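PDB 4HWH: BAG family molecular chaperone regulator 4 from Arabidopsis thaliana, which binds the ATPase domain of HSP70/HSC70 chaperones as a co-chaperone and probably helps regulate programmed cell death and stress responses. Local coordinates for residues 8-13 and 47-52; 12-17 and 71-76. All coordinates share one frame; numbering follows the deposited sequence.

Contact 1: 8-13 and 47-52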
loop_
_atom_site.group_PDB
_atom_site.type_symbol
_atom_site.label_atom_id
_atom_site.label_comp_id
_atom_site.label_asym_id
_atom_site.label_seq_id
_atom_site.Cartn_x
_atom_site.Cartn_y
_atom_site.Cartn_z
ATOM N N ASN A 8 9.501 -11.133 -1.477
ATOM C CA ASN A 8 8.666 -11.403 -2.641
ATOM C C ASN A 8 7.201 -11.548 -2.252
ATOM O O ASN A 8 6.310 -11.090 -2.968
ATOM C CB ASN A 8 9.139 -12.667 -3.362
ATOM C CG ASN A 8 10.503 -12.496 -4.003
ATOM O OD1 ASN A 8 10.967 -11.376 -4.211
ATOM N ND2 ASN A 8 11.151 -13.612 -4.322
ATOM N N ALA A 9 6.959 -12.190 -1.113
ATOM C CA ALA A 9 5.605 -12.354 -0.594
ATOM C C ALA A 9 4.967 -11.002 -0.307
ATOM O O ALA A 9 3.800 -10.773 -0.619
ATOM C CB ALA A 9 5.616 -13.211 0.661
ATOM N N VAL A 10 5.735 -10.106 0.300
ATOM C CA VAL A 10 5.238 -8.766 0.571
ATOM C C VAL A 10 4.965 -8.026 -0.735
ATOM O O VAL A 10 3.922 -7.389 -0.890
ATOM C CB VAL A 10 6.226 -7.956 1.416
ATOM C CG1 VAL A 10 5.830 -6.488 1.421
ATOM C CG2 VAL A 10 6.269 -8.505 2.828
ATOM N N THR A 11 5.904 -8.120 -1.670
ATOM C CA THR A 11 5.766 -7.457 -2.963
ATOM C C THR A 11 4.455 -7.839 -3.643
ATOM O O THR A 11 3.760 -6.987 -4.195
ATOM C CB THR A 11 6.951 -7.780 -3.894
ATOM O OG1 THR A 11 8.141 -7.181 -3.370
ATOM C CG2 THR A 11 6.698 -7.242 -5.291
ATOM N N GLY A 12 4.119 -9.123 -3.594
ATOM C CA GLY A 12 2.887 -9.604 -4.190
ATOM C C GLY A 12 1.670 -8.968 -3.546
ATOM O O GLY A 12 0.681 -8.664 -4.216
ATOM N N GLU A 13 1.743 -8.759 -2.238
ATOM C CA GLU A 13 0.624 -8.175 -1.517
ATOM C C GLU A 13 0.535 -6.680 -1.801
ATOM O O GLU A 13 -0.552 -6.130 -1.970
ATOM C CB GLU A 13 0.758 -8.430 -0.017
ATOM C CG GLU A 13 -0.544 -8.257 0.725
ATOM C CD GLU A 13 -1.650 -9.105 0.130
ATOM O OE1 GLU A 13 -1.361 -10.243 -0.302
ATOM O OE2 GLU A 13 -2.805 -8.633 0.094
ATOM N N MET A 47 0.320 -0.607 6.110
ATOM C CA MET A 47 1.090 -0.588 7.353
ATOM C C MET A 47 1.461 -1.998 7.812
ATOM O O MET A 47 2.554 -2.228 8.329
ATOM C CB MET A 47 0.319 0.154 8.449
ATOM C CG MET A 47 0.196 1.652 8.189
ATOM S SD MET A 47 -0.584 2.559 9.539
ATOM C CE MET A 47 -0.744 4.190 8.812
ATOM N N ARG A 48 0.552 -2.945 7.611
ATOM C CA ARG A 48 0.817 -4.332 7.970
ATOM C C ARG A 48 1.956 -4.897 7.127
ATOM O O ARG A 48 2.784 -5.667 7.618
ATOM C CB ARG A 48 -0.447 -5.177 7.798
ATOM C CG ARG A 48 -1.534 -4.874 8.818
ATOM C CD ARG A 48 -1.271 -5.606 10.125
ATOM N NE ARG A 48 -1.261 -7.051 9.932
ATOM C CZ ARG A 48 -0.784 -7.923 10.815
ATOM N NH1 ARG A 48 -0.816 -9.221 10.547
ATOM N NH2 ARG A 48 -0.270 -7.498 11.960
ATOM N N GLN A 49 1.998 -4.515 5.853
ATOM C CA GLN A 49 3.073 -4.967 4.981
ATOM C C GLN A 49 4.401 -4.355 5.415
ATOM O O GLN A 49 5.444 -4.999 5.325
ATOM C CB GLN A 49 2.764 -4.670 3.509
ATOM C CG GLN A 49 1.634 -5.529 2.952
ATOM C CD GLN A 49 1.867 -7.019 3.169
ATOM O OE1 GLN A 49 2.932 -7.549 2.848
ATOM N NE2 GLN A 49 0.866 -7.699 3.709
ATOM N N LEU A 50 4.351 -3.122 5.907
ATOM C CA LEU A 50 5.544 -2.447 6.402
ATOM C C LEU A 50 6.089 -3.184 7.625
ATOM O O LEU A 50 7.296 -3.374 7.764
ATOM C CB LEU A 50 5.217 -0.996 6.760
ATOM C CG LEU A 50 6.360 0.014 6.790
ATOM C CD1 LEU A 50 7.085 0.037 5.454
ATOM C CD2 LEU A 50 5.821 1.397 7.137
ATOM N N LEU A 51 5.188 -3.601 8.508
ATOM C CA LEU A 51 5.574 -4.360 9.693
ATOM C C LEU A 51 6.227 -5.680 9.311
ATOM O O LEU A 51 7.207 -6.100 9.926
ATOM C CB LEU A 51 4.358 -4.620 10.582
ATOM C CG LEU A 51 3.815 -3.416 11.346
ATOM C CD1 LEU A 51 2.519 -3.792 12.050
ATOM C CD2 LEU A 51 4.847 -2.918 12.338
ATOM N N LYS A 52 5.675 -6.333 8.294
ATOM C CA LYS A 52 6.229 -7.589 7.808
ATOM C C LYS A 52 7.668 -7.382 7.337
ATOM O O LYS A 52 8.562 -8.137 7.710
ATOM C CB LYS A 52 5.364 -8.164 6.683
ATOM C CG LYS A 52 5.801 -9.549 6.221
ATOM C CD LYS A 52 4.708 -10.251 5.424
ATOM C CE LYS A 52 5.125 -11.670 5.047
ATOM N NZ LYS A 52 4.093 -12.376 4.232
#

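Contact 2: 12-17 and 71-76. With ACT (acetate ion), chain G.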
loop_
_atom_site.group_PDB
_atom_site.type_symbol
_atom_site.label_atom_id
_atom_site.label_comp_id
_atom_site.label_asym_id
_atom_site.label_seq_id
_atom_site.Cartn_x
_atom_site.Cartn_y
_atom_site.Cartn_z
ATOM N N GLY A 12 4.119 -9.123 -3.594
ATOM C CA GLY A 12 2.887 -9.604 -4.190
ATOM C C GLY A 12 1.670 -8.968 -3.546
ATOM O O GLY A 12 0.681 -8.664 -4.216
ATOM N N GLU A 13 1.743 -8.759 -2.238
ATOM C CA GLU A 13 0.624 -8.175 -1.517
ATOM C C GLU A 13 0.535 -6.680 -1.801
ATOM O O GLU A 13 -0.552 -6.130 -1.970
ATOM C CB GLU A 13 0.758 -8.430 -0.017
ATOM C CG GLU A 13 -0.544 -8.257 0.725
ATOM C CD GLU A 13 -1.650 -9.105 0.130
ATOM O OE1 GLU A 13 -1.361 -10.243 -0.302
ATOM O OE2 GLU A 13 -2.805 -8.633 0.094
ATOM N N VAL A 14 1.689 -6.026 -1.863
ATOM C CA VAL A 14 1.726 -4.607 -2.179
ATOM C C VAL A 14 1.225 -4.353 -3.602
ATOM O O VAL A 14 0.576 -3.340 -3.866
ATOM C CB VAL A 14 3.136 -4.021 -1.969
ATOM C CG1 VAL A 14 3.168 -2.556 -2.363
ATOM C CG2 VAL A 14 3.553 -4.187 -0.509
ATOM N N ASP A 15 1.511 -5.280 -4.515
ATOM C CA ASP A 15 0.975 -5.194 -5.871
ATOM C C ASP A 15 -0.549 -5.143 -5.839
ATOM O O ASP A 15 -1.168 -4.309 -6.498
ATOM C CB ASP A 15 1.426 -6.383 -6.727
ATOM C CG ASP A 15 2.866 -6.260 -7.188
ATOM O OD1 ASP A 15 3.443 -5.160 -7.071
ATOM O OD2 ASP A 15 3.418 -7.267 -7.679
ATOM N N LYS A 16 -1.153 -6.043 -5.072
ATOM C CA LYS A 16 -2.603 -6.064 -4.942
ATOM C C LYS A 16 -3.111 -4.742 -4.381
ATOM O O LYS A 16 -4.111 -4.196 -4.850
ATOM C CB LYS A 16 -3.046 -7.224 -4.048
ATOM C CG LYS A 16 -2.964 -8.589 -4.723
ATOM C CD LYS A 16 -3.318 -9.709 -3.747
ATOM C CE LYS A 16 -3.106 -11.077 -4.372
ATOM N NZ LYS A 16 -3.433 -12.174 -3.420
ATOM N N LEU A 17 -2.421 -4.228 -3.370
ATOM C CA LEU A 17 -2.815 -2.964 -2.766
ATOM C C LEU A 17 -2.626 -1.805 -3.739
ATOM O O LEU A 17 -3.434 -0.880 -3.781
ATOM C CB LEU A 17 -2.044 -2.731 -1.463
ATOM C CG LEU A 17 -2.461 -3.699 -0.347
ATOM C CD1 LEU A 17 -1.470 -3.682 0.821
ATOM C CD2 LEU A 17 -3.872 -3.377 0.131
ATOM N N ARG A 71 9.940 1.864 0.291
ATOM C CA ARG A 71 9.721 3.126 -0.403
ATOM C C ARG A 71 8.432 3.096 -1.219
ATOM O O ARG A 71 7.700 4.083 -1.265
ATOM C CB ARG A 71 10.916 3.467 -1.302
ATOM C CG ARG A 71 12.189 3.781 -0.530
ATOM C CD ARG A 71 13.333 4.148 -1.464
ATOM N NE ARG A 71 14.558 4.457 -0.733
ATOM C CZ ARG A 71 15.701 4.819 -1.309
ATOM N NH1 ARG A 71 15.778 4.917 -2.630
ATOM N NH2 ARG A 71 16.767 5.082 -0.566
ATOM N N ARG A 72 8.159 1.958 -1.852
ATOM C CA ARG A 72 6.952 1.802 -2.653
ATOM C C ARG A 72 5.739 1.978 -1.751
ATOM O O ARG A 72 4.771 2.647 -2.107
ATOM C CB ARG A 72 6.932 0.424 -3.331
ATOM C CG ARG A 72 6.444 0.437 -4.775
ATOM C CD ARG A 72 5.139 -0.330 -4.985
ATOM N NE ARG A 72 5.323 -1.767 -4.810
ATOM C CZ ARG A 72 4.637 -2.708 -5.454
ATOM N NH1 ARG A 72 4.891 -3.984 -5.202
ATOM N NH2 ARG A 72 3.711 -2.388 -6.352
ATOM N N ILE A 73 5.805 1.383 -0.567
ATOM C CA ILE A 73 4.714 1.488 0.393
ATOM C C ILE A 73 4.494 2.934 0.844
ATOM O O ILE A 73 3.361 3.418 0.895
ATOM C CB ILE A 73 4.963 0.571 1.608
ATOM C CG1 ILE A 73 4.790 -0.897 1.200
ATOM C CG2 ILE A 73 4.032 0.933 2.746
ATOM C CD1 ILE A 73 5.117 -1.892 2.307
ATOM N N GLN A 74 5.582 3.625 1.169
ATOM C CA GLN A 74 5.491 5.025 1.567
ATOM C C GLN A 74 4.817 5.865 0.480
ATOM O O GLN A 74 4.012 6.747 0.772
ATOM C CB GLN A 74 6.880 5.573 1.906
ATOM C CG GLN A 74 7.566 4.816 3.039
ATOM C CD GLN A 74 9.000 5.262 3.267
ATOM O OE1 GLN A 74 9.710 5.617 2.325
ATOM N NE2 GLN A 74 9.433 5.240 4.523
ATOM N N ASN A 75 5.134 5.575 -0.776
ATOM C CA ASN A 75 4.510 6.277 -1.895
ATOM C C ASN A 75 3.012 6.010 -1.980
ATOM O O ASN A 75 2.221 6.926 -2.194
ATOM C CB ASN A 75 5.190 5.901 -3.210
ATOM C CG ASN A 75 6.562 6.525 -3.351
ATOM O OD1 ASN A 75 6.963 7.361 -2.539
ATOM N ND2 ASN A 75 7.293 6.123 -4.388
ATOM N N LEU A 76 2.626 4.749 -1.813
ATOM C CA LEU A 76 1.212 4.390 -1.802
ATOM C C LEU A 76 0.475 5.042 -0.635
ATOM O O LEU A 76 -0.661 5.491 -0.782
ATOM C CB LEU A 76 1.041 2.866 -1.771
ATOM C CG LEU A 76 1.511 2.178 -3.058
ATOM C CD1 LEU A 76 1.519 0.659 -2.917
ATOM C CD2 LEU A 76 0.638 2.602 -4.227
HETATM C C ACT G . 3.114 1.381 -7.437
HETATM O O ACT G . 4.261 1.731 -7.077
HETATM O OXT ACT G . 2.927 0.149 -7.539
HETATM C CH3 ACT G . 2.034 2.383 -7.732
#

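Contact 1: 8-13 and 47-52
Val-10 and Gln-49 meet where helices 3-29 and 36-54 run antiparallel in the three-helix bundle of the BAG domain; the short segments lie at 171°, with axes 10.2 Å apart. The tight part centres on the Gln-49 amide. Its chain is bent at chi2 (-53°), and the carboxamide lies against helix 3-29, with OE1 beside Val-10 and NE2 beside Glu-13. Gln-49 OE1 sits 3.4 Å from Val-10 CG1 and nearly as close to CG2, so both valine methyls pack on the oxygen. Lys-52, with CG anti to the backbone N (chi1 -174°) and extended beyond it, slides past Val-10 and presses CD on Val-10 CG2 at 3.5 Å, tighter than usual van der Waals contact. On the other flank the Glu-13 chain crosses Gln-49 at about a right angle and sets Glu-13 CG 3.3 Å from Gln-49 NE2. No hydrogen bond joins the two segments here; amide and aliphatic carbons simply pack. An alanine in place of Gln-49 would probably open a gap beside the Val-10 methyls and leave Glu-13 CG without its packing partner. The carboxylate of Glu-13 leads away from 47-52, toward a bound malonic acid, probably from the crystallisation liquor. The solvent side is looser: the tip of Lys-52 merely brushes an exposed alanine, Lys-52 NZ lying 4.0 Å from Ala-9 CB.

Contact 2: 12-17 and 71-76
Val-14 holds CG1 anti to the backbone N (chi1 177°), and the Arg-72 chain on the facing helix is bent at chi2 (-115°), which sets CD, and again at chi3, which sets NE. The two side chains reach toward each other tip to tip. Here helices 3-29 and 63-86, the first and last of the BAG three-helix bundle, run nearly parallel, their short segments at 19°. Val-14 is the buried centre. Its CG1 lies over one face of the Arg-72 guanidinium, 3.3 Å above the plane and offset toward the rim, while Leu-76 CD1 packs on the same Val-14 methyl at 3.7 Å. Val-14 CG2 instead meets Ile-73 CG1 at 3.9 Å, an apolar contact; Ile-73 also touches Gln-49 of helix 36-54.

Toward the outside, the polar end of Arg-72 takes over. Asp-15 starts away from helix 63-86, yet its carboxylate comes back to the guanidinium edge, the two planes steeply inclined. Arg-72 NH1 and NH2 both grip the single oxygen Asp-15 OD1 end-on, at 2.6 and 2.9 Å. NH2 reaches OD1 nearly along its C-O axis; NH1 comes from well above the carboxylate plane. Both bonds are bent, but OD1 stays close to the guanidinium plane. Glu-69 gives NH1 a second salt bridge, and the two acidic neighbours would probably help keep the arginine charged. Together these partners fix the rotation of the guanidinium. An acetate ion, probably from the crystallisation liquor, also binds at its edge and is hydrogen-bonded to Ser-18 as well. Arg-72 NH2 donates to acetate OXT over 2.9 Å, and Leu-76 CD2 lies near the acetate methyl.

Both contacts start from helix 3-29, their segments overlapping at Gly-12 and Glu-13, with Glu-13 touching only in contact 1. They face different neighbours: contact 1 pairs this helix antiparallel with helix 36-54, contact 2 nearly parallel with helix 63-86. Contact 1 is a surface contact, made by an amide and by the aliphatic parts of neighbouring chains, some with charged ends. Contact 2 lies closer to the centre of the chain and is partly buried, with apolar packing inside and a salt bridge toward its rim. The two touch, their centres about 8 Å apart: Ile-73 CD1 packs on Gln-49 CB at 3.8 Å, so helices 36-54 and 63-86 also meet and close the three-helix bundle.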